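Local coordinates for protein beta-N-acetylhexosaminidase (Mycobacterium smegmatis, PDB 4YYF) that probably hydrolyses terminal non-reducing N-acetyl-D-hexosamine residues of N-acetyl-beta-D-hexosaminides, as a family 3 glycoside hydrolase, at residues K203-H208 with V247-M252; S102-G107 with V153-V158. The protein carries 1 engineered substitution. All coordinates share one frame; numbering follows the deposited sequence.

Contact 1: K203-H208 with V247-M252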
# COMPACT_ATOMS: atom_id res chain seq x y z
N LYS A 203 -6.28 -0.56 4.11
CA LYS A 203 -6.32 -1.70 3.18
C LYS A 203 -7.36 -2.73 3.65
O LYS A 203 -7.69 -2.74 4.85
CB LYS A 203 -4.92 -2.33 3.04
CG LYS A 203 -4.43 -3.07 4.29
CD LYS A 203 -2.91 -3.35 4.20
CE LYS A 203 -2.45 -4.30 5.31
NZ LYS A 203 -0.97 -4.54 5.25
N HIS A 204 -7.91 -3.59 2.78
CA HIS A 204 -7.62 -3.69 1.35
C HIS A 204 -8.88 -3.31 0.54
O HIS A 204 -9.82 -4.09 0.45
CB HIS A 204 -7.20 -5.13 0.98
CG HIS A 204 -6.04 -5.67 1.78
ND1 HIS A 204 -6.20 -6.22 3.05
CD2 HIS A 204 -4.72 -5.78 1.50
CE1 HIS A 204 -5.03 -6.61 3.50
NE2 HIS A 204 -4.11 -6.35 2.58
N PHE A 205 -8.89 -2.11 -0.04
CA PHE A 205 -10.07 -1.55 -0.72
C PHE A 205 -10.47 -2.36 -1.96
O PHE A 205 -9.62 -2.79 -2.74
CB PHE A 205 -9.75 -0.10 -1.12
CG PHE A 205 -10.90 0.66 -1.71
CD1 PHE A 205 -11.15 0.64 -3.08
CD2 PHE A 205 -11.71 1.46 -0.90
CE1 PHE A 205 -12.20 1.37 -3.63
CE2 PHE A 205 -12.76 2.19 -1.45
CZ PHE A 205 -13.00 2.15 -2.82
N PRO A 206 -11.79 -2.57 -2.18
CA PRO A 206 -12.94 -2.13 -1.37
C PRO A 206 -13.37 -3.12 -0.28
O PRO A 206 -14.51 -3.05 0.19
CB PRO A 206 -14.06 -2.03 -2.40
CG PRO A 206 -13.73 -3.15 -3.38
CD PRO A 206 -12.22 -3.09 -3.49
N GLY A 207 -12.49 -4.05 0.09
CA GLY A 207 -12.79 -4.92 1.22
C GLY A 207 -12.47 -6.39 1.00
O GLY A 207 -13.12 -7.06 0.20
N HIS A 208 -11.49 -6.90 1.75
CA HIS A 208 -11.06 -8.31 1.63
C HIS A 208 -11.70 -9.15 2.74
O HIS A 208 -11.61 -10.39 2.73
CB HIS A 208 -9.53 -8.40 1.74
CG HIS A 208 -8.93 -9.60 1.10
ND1 HIS A 208 -9.33 -10.90 1.40
CD2 HIS A 208 -7.94 -9.75 0.18
CE1 HIS A 208 -8.63 -11.76 0.70
NE2 HIS A 208 -7.77 -11.08 -0.06
N VAL A 247 -4.43 4.74 0.41
CA VAL A 247 -5.30 3.57 0.35
C VAL A 247 -4.57 2.51 -0.47
O VAL A 247 -3.89 2.84 -1.44
CB VAL A 247 -6.65 3.93 -0.31
CG1 VAL A 247 -7.49 2.65 -0.62
CG2 VAL A 247 -7.46 4.91 0.56
N MSE A 248 -4.70 1.25 -0.06
CA MSE A 248 -4.22 0.13 -0.88
C MSE A 248 -5.41 -0.67 -1.41
O MSE A 248 -6.29 -1.08 -0.65
CB MSE A 248 -3.33 -0.81 -0.06
CG MSE A 248 -2.89 -2.08 -0.82
SE MSE A 248 -1.68 -3.18 0.27
CE MSE A 248 -0.10 -2.13 0.04
N VAL A 249 -5.42 -0.91 -2.72
CA VAL A 249 -6.49 -1.69 -3.36
C VAL A 249 -6.07 -3.16 -3.45
O VAL A 249 -4.95 -3.46 -3.86
CB VAL A 249 -6.79 -1.15 -4.77
CG1 VAL A 249 -7.84 -2.02 -5.45
CG2 VAL A 249 -7.29 0.28 -4.69
N GLY A 250 -6.96 -4.07 -3.06
CA GLY A 250 -6.63 -5.49 -3.08
C GLY A 250 -6.97 -6.15 -4.41
O GLY A 250 -7.44 -5.48 -5.33
N HIS A 251 -6.76 -7.46 -4.51
CA HIS A 251 -6.91 -8.17 -5.78
C HIS A 251 -8.24 -8.90 -5.91
O HIS A 251 -8.43 -9.68 -6.86
CB HIS A 251 -5.76 -9.19 -5.98
CG HIS A 251 -4.38 -8.59 -5.87
ND1 HIS A 251 -4.05 -7.37 -6.40
CD2 HIS A 251 -3.25 -9.08 -5.30
CE1 HIS A 251 -2.77 -7.12 -6.16
NE2 HIS A 251 -2.27 -8.14 -5.49
N MSE A 252 -9.17 -8.69 -4.98
CA MSE A 252 -10.44 -9.41 -5.04
C MSE A 252 -11.22 -9.01 -6.28
O MSE A 252 -11.10 -7.88 -6.75
CB MSE A 252 -11.31 -9.09 -3.83
CG MSE A 252 -10.64 -9.21 -2.47
SE MSE A 252 -9.67 -7.60 -1.91
CE MSE A 252 -10.91 -6.25 -2.51
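The H208 imidazole carries the selenomethionine M252 over one face: CG of M252 stands 4.0 Å from the ring centroid, 20° off the normal, in a CH-pi contact, while its SE approaches obliquely, 3.5 Å from H208 CD2. The H204 ring has K203 CG over one face and SE of selenomethionine M248 coming in obliquely. P206 CB covers one face of the F205 ring, Y236 meets that ring edge-to-face, and V249 CG2 approaches it obliquely. Residues 203-208 spell the KHFPGH sequence of NagZ-like family 3 enzymes and leave strand 199-205 of the TIM-type barrel, beside parallel strand 246-249. Cis peptides precede H204 and P206, and the chain turns a corner at H204. F205 still pairs through both backbone groups: its N donates to M248 O at 2.9 Å, and its O accepts from G250 N at 3.0 Å. D160 OD2 takes H204 ND1 and its OD1 takes the backbone N of H208; S215 OG bonds H208 NE2. A bound acetate beside H204 is consistent with a pocket there. V247 CG1 packs 3.6 Å from F205 CB. Bends at chi2 (86°) and chi3 (40°) of M252 carry its methyl CE back past P206, 3.6 Å from P206 CD and close to G207 O.

Contact 2: S102-G107 with V153-V158; sequences SVDEEG and VDFAPV
D154 and F155 bond to the backbone of E105 and V103 along the middle of this contact, whereas the strand pairing at the S102-V103 end is loose. In the firm part F155 N donates to V103 O at 2.9 Å, almost straight at 172°, with the donor nearly along the C=O axis. D154 CG is anti to its backbone N, which brings the carboxylate across to the backbone of E105: E105 N donates to OD1 of D154 at 2.9 Å, on the syn side and 21° out of the carboxylate plane. OD2 of D154 lies 2.7 Å from E105 O. At the loose end V103 N reaches V153 O only through a weak, bent bond of 3.3 Å, although S102 packs closely on the F155 ring there, meeting it obliquely with S102 OG 3.4 Å from F155 CE2. Strand 100-107 and the short, weakly bonded strand 153-154 are parallel neighbours in the TIM-type barrel, with loop following at F155, the centre of an inverse gamma turn. Further on, E106 and G107 face V110 in a classic beta bulge against strand 110-111. E106 crosses V158 obliquely, its OE1 3.4 Å from V158 CG2, while OE2 is salt-bridged to R173 and K203. E105 is turned to S111, R142 and L113 N. D104, partly exposed and next to a bound formate, marks the more open side. Its OD1 sits at the edge of the F155 ring, near the ring plane and 3.2 Å from F155 CB, with the carboxylate turned 75° against the ring.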
# COMPACT_ATOMS: atom_id res chain seq x y z
N SER A 102 8.82 1.32 3.03
CA SER A 102 7.54 0.80 3.51
C SER A 102 7.70 -0.58 4.13
O SER A 102 8.71 -1.25 3.92
CB SER A 102 6.53 0.76 2.36
OG SER A 102 7.01 -0.04 1.29
N VAL A 103 6.68 -0.99 4.89
CA VAL A 103 6.71 -2.25 5.62
C VAL A 103 5.27 -2.65 5.99
O VAL A 103 4.40 -1.78 6.12
CB VAL A 103 7.58 -2.12 6.91
CG1 VAL A 103 6.93 -1.14 7.91
CG2 VAL A 103 7.80 -3.49 7.57
N ASP A 104 5.03 -3.95 6.14
CA ASP A 104 3.80 -4.45 6.77
C ASP A 104 4.00 -4.53 8.28
O ASP A 104 4.49 -5.54 8.79
CB ASP A 104 3.46 -5.85 6.27
CG ASP A 104 2.69 -5.86 4.96
OD1 ASP A 104 2.20 -4.79 4.53
OD2 ASP A 104 2.56 -6.95 4.36
N GLU A 105 3.60 -3.51 9.02
CA GLU A 105 3.73 -3.54 10.47
C GLU A 105 2.36 -3.30 11.12
O GLU A 105 2.03 -2.17 11.51
CB GLU A 105 4.79 -2.52 10.92
CG GLU A 105 5.12 -2.54 12.40
CD GLU A 105 5.30 -3.95 12.95
OE1 GLU A 105 4.42 -4.40 13.71
OE2 GLU A 105 6.33 -4.59 12.65
N GLU A 106 1.57 -4.37 11.21
CA GLU A 106 0.19 -4.32 11.71
C GLU A 106 0.11 -4.75 13.16
O GLU A 106 -0.79 -4.33 13.90
CB GLU A 106 -0.70 -5.28 10.90
CG GLU A 106 -0.73 -5.00 9.39
CD GLU A 106 -1.39 -6.12 8.60
OE1 GLU A 106 -2.25 -6.83 9.17
OE2 GLU A 106 -1.05 -6.28 7.40
N GLY A 107 1.03 -5.62 13.56
CA GLY A 107 0.98 -6.26 14.87
C GLY A 107 0.48 -7.67 14.71
O GLY A 107 0.01 -8.05 13.63
N VAL A 153 6.53 4.69 5.50
CA VAL A 153 5.18 4.23 5.17
C VAL A 153 4.90 2.92 5.87
O VAL A 153 5.72 2.00 5.80
CB VAL A 153 5.02 3.98 3.65
CG1 VAL A 153 3.62 3.44 3.34
CG2 VAL A 153 5.29 5.25 2.84
N ASP A 154 3.75 2.81 6.54
CA ASP A 154 3.32 1.52 7.10
C ASP A 154 2.05 1.09 6.37
O ASP A 154 1.07 1.84 6.33
CB ASP A 154 3.04 1.64 8.61
CG ASP A 154 2.72 0.29 9.27
OD1 ASP A 154 2.82 -0.77 8.60
OD2 ASP A 154 2.41 0.27 10.49
N PHE A 155 2.05 -0.12 5.82
CA PHE A 155 0.84 -0.64 5.19
C PHE A 155 -0.11 -1.13 6.28
O PHE A 155 -0.30 -2.33 6.46
CB PHE A 155 1.19 -1.76 4.21
CG PHE A 155 1.98 -1.28 3.02
CD1 PHE A 155 1.57 -0.16 2.30
CD2 PHE A 155 3.15 -1.93 2.64
CE1 PHE A 155 2.30 0.29 1.18
CE2 PHE A 155 3.89 -1.49 1.53
CZ PHE A 155 3.45 -0.38 0.80
N ALA A 156 -0.67 -0.17 7.00
CA ALA A 156 -1.60 -0.43 8.09
C ALA A 156 -2.31 0.89 8.35
O ALA A 156 -1.77 1.95 8.07
CB ALA A 156 -0.82 -0.89 9.35
N PRO A 157 -3.53 0.85 8.91
CA PRO A 157 -4.27 -0.30 9.42
C PRO A 157 -5.10 -0.99 8.36
O PRO A 157 -5.56 -0.39 7.39
CB PRO A 157 -5.23 0.34 10.43
CG PRO A 157 -5.55 1.69 9.80
CD PRO A 157 -4.20 2.13 9.23
N VAL A 158 -5.30 -2.28 8.58
CA VAL A 158 -6.32 -3.05 7.89
C VAL A 158 -7.67 -2.50 8.31
O VAL A 158 -7.95 -2.35 9.51
CB VAL A 158 -6.23 -4.52 8.34
CG1 VAL A 158 -7.45 -5.33 7.87
CG2 VAL A 158 -4.93 -5.14 7.83

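Both contacts join parallel neighbours of one barrel sheet, and strand 199-205 of contact 1 runs beside strand 153-154 of contact 2. Their centres lie about 14 Å apart, yet they touch: K203 NZ of contact 1 reaches E106 OE2 as a salt bridge and probably hydrogen-bonds F155 O, and M248 CE packs on F155 CD1 at 3.4 Å. Contact 1 is buried throughout and rests on rings and (seleno)methionine side chains beside two backbone bonds. Contact 2 is also interior apart from partly exposed D104, but is rich in carboxylates. Acetate near H204 and formate near D104 are consistent with both contacts bordering a pocket at the strand ends.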